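Local coordinates for protein HpcH/HpaI aldolase (PDB 3QZ6) that belongs to the HpcH/HpaI aldolase family, whose members adopt a TIM-barrel fold, and assembles here with a second copy of itself, at residues L10-V24 with Q231-Q243. Numbering follows the deposited sequence.
Sequences LSAGKSVVGTMLNLV and QMLLWSGDVAALQ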
# COMPACT_ATOMS: atom_id res chain seq x y z
N LEU A 10 22.76 -15.28 1.66
CA LEU A 10 23.93 -14.53 1.23
C LEU A 10 25.15 -15.42 1.28
O LEU A 10 26.00 -15.39 0.39
CB LEU A 10 24.15 -13.32 2.14
CG LEU A 10 23.12 -12.20 2.03
CD1 LEU A 10 23.38 -11.13 3.08
CD2 LEU A 10 23.12 -11.62 0.63
N SER A 11 25.22 -16.22 2.34
CA SER A 11 26.35 -17.12 2.54
C SER A 11 26.45 -18.15 1.41
O SER A 11 27.54 -18.59 1.06
CB SER A 11 26.22 -17.81 3.89
OG SER A 11 27.26 -18.75 4.09
N ALA A 12 25.30 -18.52 0.85
CA ALA A 12 25.27 -19.49 -0.25
C ALA A 12 25.54 -18.83 -1.60
O ALA A 12 25.44 -19.47 -2.64
CB ALA A 12 23.94 -20.21 -0.27
N GLY A 13 25.86 -17.54 -1.57
CA GLY A 13 26.20 -16.81 -2.78
C GLY A 13 25.01 -16.30 -3.57
O GLY A 13 25.17 -15.84 -4.69
N LYS A 14 23.82 -16.37 -2.98
CA LYS A 14 22.60 -15.97 -3.67
C LYS A 14 22.45 -14.45 -3.78
O LYS A 14 22.89 -13.70 -2.91
CB LYS A 14 21.36 -16.51 -2.96
CG LYS A 14 21.21 -18.02 -2.94
CD LYS A 14 19.91 -18.37 -2.21
CE LYS A 14 19.68 -19.87 -2.13
NZ LYS A 14 19.57 -20.49 -3.48
N SER A 15 21.79 -14.02 -4.85
CA SER A 15 21.32 -12.65 -4.95
C SER A 15 19.98 -12.58 -4.23
O SER A 15 19.16 -13.48 -4.36
CB SER A 15 21.13 -12.26 -6.41
OG SER A 15 22.32 -12.49 -7.15
N VAL A 16 19.74 -11.52 -3.46
CA VAL A 16 18.47 -11.40 -2.74
C VAL A 16 17.85 -10.04 -3.00
O VAL A 16 18.55 -9.06 -3.23
CB VAL A 16 18.64 -11.64 -1.23
CG1 VAL A 16 19.13 -13.06 -0.98
CG2 VAL A 16 19.61 -10.63 -0.62
N VAL A 17 16.53 -9.99 -2.95
CA VAL A 17 15.80 -8.81 -3.38
C VAL A 17 14.88 -8.31 -2.27
O VAL A 17 14.12 -9.08 -1.66
CB VAL A 17 14.97 -9.11 -4.65
CG1 VAL A 17 14.41 -7.81 -5.23
CG2 VAL A 17 15.83 -9.84 -5.70
N GLY A 18 14.94 -7.00 -2.02
CA GLY A 18 14.16 -6.38 -0.97
C GLY A 18 13.58 -5.05 -1.44
O GLY A 18 13.89 -4.57 -2.53
N THR A 19 12.75 -4.45 -0.60
CA THR A 19 12.18 -3.16 -0.92
C THR A 19 12.04 -2.35 0.37
O THR A 19 12.14 -2.91 1.47
CB THR A 19 10.82 -3.33 -1.63
OG1 THR A 19 10.51 -2.14 -2.37
CG2 THR A 19 9.69 -3.63 -0.63
N MSE A 20 11.84 -1.04 0.25
CA MSE A 20 11.64 -0.19 1.42
C MSE A 20 10.17 -0.21 1.85
O MSE A 20 9.27 -0.31 1.01
CB MSE A 20 12.04 1.26 1.10
CG MSE A 20 13.52 1.47 0.77
SE MSE A 20 14.63 1.07 2.31
CE MSE A 20 13.70 2.18 3.65
N LEU A 21 9.92 -0.10 3.16
CA LEU A 21 8.57 0.03 3.69
C LEU A 21 8.46 1.35 4.45
O LEU A 21 9.08 1.51 5.50
CB LEU A 21 8.25 -1.14 4.63
CG LEU A 21 6.77 -1.26 5.04
CD1 LEU A 21 5.98 -1.87 3.88
CD2 LEU A 21 6.57 -2.07 6.33
N ASN A 22 7.68 2.30 3.92
CA ASN A 22 7.55 3.62 4.53
C ASN A 22 6.14 3.99 4.97
O ASN A 22 5.97 4.82 5.87
CB ASN A 22 8.04 4.73 3.57
CG ASN A 22 9.53 4.74 3.41
OD1 ASN A 22 10.09 3.93 2.66
ND2 ASN A 22 10.20 5.66 4.11
N LEU A 23 5.14 3.41 4.30
CA LEU A 23 3.75 3.76 4.56
C LEU A 23 2.96 2.65 5.23
O LEU A 23 2.41 2.82 6.33
CB LEU A 23 3.04 4.13 3.23
CG LEU A 23 1.52 4.35 3.31
CD1 LEU A 23 1.23 5.81 3.63
CD2 LEU A 23 0.79 3.95 2.00
N VAL A 24 2.87 1.50 4.57
CA VAL A 24 1.95 0.45 5.00
C VAL A 24 2.39 -0.12 6.35
O VAL A 24 3.58 -0.40 6.55
CB VAL A 24 1.84 -0.66 3.94
CG1 VAL A 24 0.84 -1.76 4.39
CG2 VAL A 24 1.41 -0.05 2.58
N GLN A 231 25.04 -8.62 -4.04
CA GLN A 231 24.03 -9.59 -3.65
C GLN A 231 22.81 -8.96 -2.96
O GLN A 231 21.70 -9.52 -3.02
CB GLN A 231 24.61 -10.65 -2.72
CG GLN A 231 25.72 -11.50 -3.29
CD GLN A 231 26.29 -12.44 -2.24
OE1 GLN A 231 27.36 -12.19 -1.69
NE2 GLN A 231 25.54 -13.50 -1.92
N MSE A 232 23.01 -7.83 -2.29
CA MSE A 232 21.91 -7.16 -1.59
C MSE A 232 21.24 -6.15 -2.50
O MSE A 232 21.70 -5.01 -2.62
CB MSE A 232 22.41 -6.47 -0.31
CG MSE A 232 22.57 -7.39 0.88
SE MSE A 232 20.87 -8.12 1.54
CE MSE A 232 20.08 -6.49 2.27
N LEU A 233 20.14 -6.55 -3.12
CA LEU A 233 19.48 -5.70 -4.09
C LEU A 233 18.23 -5.10 -3.47
O LEU A 233 17.33 -5.82 -3.06
CB LEU A 233 19.11 -6.50 -5.34
CG LEU A 233 20.28 -7.31 -5.91
CD1 LEU A 233 19.81 -8.20 -7.06
CD2 LEU A 233 21.41 -6.39 -6.35
N LEU A 234 18.19 -3.77 -3.41
CA LEU A 234 17.11 -3.04 -2.76
C LEU A 234 16.43 -2.13 -3.78
O LEU A 234 17.02 -1.17 -4.26
CB LEU A 234 17.68 -2.18 -1.63
CG LEU A 234 16.65 -1.42 -0.79
CD1 LEU A 234 15.71 -2.40 -0.13
CD2 LEU A 234 17.35 -0.54 0.26
N TRP A 235 15.18 -2.43 -4.11
CA TRP A 235 14.49 -1.72 -5.19
C TRP A 235 13.21 -1.05 -4.73
O TRP A 235 12.31 -1.70 -4.20
CB TRP A 235 14.18 -2.68 -6.35
CG TRP A 235 13.21 -2.10 -7.33
CD1 TRP A 235 13.43 -1.08 -8.21
CD2 TRP A 235 11.84 -2.49 -7.52
NE1 TRP A 235 12.29 -0.80 -8.92
CE2 TRP A 235 11.30 -1.66 -8.52
CE3 TRP A 235 11.03 -3.46 -6.94
CZ2 TRP A 235 9.98 -1.77 -8.94
CZ3 TRP A 235 9.71 -3.56 -7.37
CH2 TRP A 235 9.21 -2.73 -8.36
N SER A 236 13.14 0.26 -4.93
CA SER A 236 11.90 1.02 -4.74
C SER A 236 11.29 0.85 -3.35
O SER A 236 12.01 0.75 -2.34
CB SER A 236 10.88 0.64 -5.83
OG SER A 236 9.78 1.54 -5.85
N GLY A 237 9.96 0.83 -3.27
CA GLY A 237 9.30 0.76 -1.97
C GLY A 237 7.80 0.84 -2.10
O GLY A 237 7.29 1.11 -3.18
N ASP A 238 7.08 0.62 -1.00
CA ASP A 238 5.62 0.58 -1.04
C ASP A 238 5.02 1.90 -1.53
O ASP A 238 4.08 1.91 -2.33
CB ASP A 238 5.03 0.19 0.33
CG ASP A 238 5.43 1.16 1.44
OD1 ASP A 238 6.51 1.80 1.35
OD2 ASP A 238 4.66 1.29 2.41
N VAL A 239 5.54 3.01 -1.03
CA VAL A 239 5.03 4.31 -1.45
C VAL A 239 5.17 4.53 -2.96
O VAL A 239 4.23 4.94 -3.62
CB VAL A 239 5.71 5.47 -0.69
CG1 VAL A 239 5.27 6.81 -1.26
CG2 VAL A 239 5.37 5.39 0.81
N ALA A 240 6.36 4.28 -3.50
CA ALA A 240 6.56 4.45 -4.95
C ALA A 240 5.64 3.53 -5.73
O ALA A 240 5.10 3.91 -6.76
CB ALA A 240 8.02 4.21 -5.33
N ALA A 241 5.45 2.31 -5.23
CA ALA A 241 4.55 1.37 -5.86
C ALA A 241 3.14 1.96 -5.95
O ALA A 241 2.54 1.98 -7.02
CB ALA A 241 4.52 0.03 -5.07
N LEU A 242 2.63 2.45 -4.83
CA LEU A 242 1.29 3.02 -4.80
C LEU A 242 1.18 4.28 -5.66
O LEU A 242 0.20 4.45 -6.39
CB LEU A 242 0.85 3.29 -3.35
CG LEU A 242 0.53 2.02 -2.56
CD1 LEU A 242 0.63 2.23 -1.03
CD2 LEU A 242 -0.85 1.49 -2.94
N GLN A 243 2.18 5.16 -5.60
CA GLN A 243 2.08 6.41 -6.35
C GLN A 243 2.22 6.19 -7.85
O GLN A 243 1.50 6.77 -8.65
CB GLN A 243 3.12 7.43 -5.87
CG GLN A 243 2.92 7.86 -4.43
CD GLN A 243 3.60 9.17 -4.12
OE1 GLN A 243 4.81 9.22 -3.90
NE2 GLN A 243 2.83 10.25 -4.11
O HOH W 1 8.74 3.02 0.57
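The carboxylate of Asp238 receives three backbone N-H groups from the turn that follows strand 16-21, at the seam where the first and last strands of the TIM barrel meet. Its OD2 takes two of them, from Val24 N at 2.8 Å, nearly along the C-O axis, and from Leu23 N through the syn lone pair. Asn22 N reaches Asp238 OD1 at 2.9 Å, on the syn side and about 30° out of the carboxylate plane. With chi1 at 60°, CG of Asp238 sits between its own backbone N and carbonyl carbon, which sends the carboxylate from the first turn of helix 238-254 into the 22-24 turn. A water bridges Asp238 OD1 and Asn22 OD1, while Asn22 ND2 bonds to Asp44 OD2 of strand 40-44. The side chain of Val24, whose N-H the carboxylate holds, lies about 4 Å from a bound zinc ion.

Strands 16-21 and 232-237 run parallel and close the barrel through a ladder from Val16 N-Gln231 O to Trp235 N-Gly18 O. A beta bulge then shifts the register by one residue before Met20 pairs with Gly237. At this shift Thr19 OG1 donates to Trp235 O at 2.6 Å. On one sheet face, Val16 CG2 packs 3.5 Å from SE of Met232, a selenomethionine like Met20, whose SE meets Leu234 CD2.

At the opposite end of the ladder, the extended Gln231 side chain ties down the Schellman motif at Gly13: NE2 donates to Lys14 O from above the carbonyl plane and to Leu10 O, 3.0 Å away, on an in-plane lone pair.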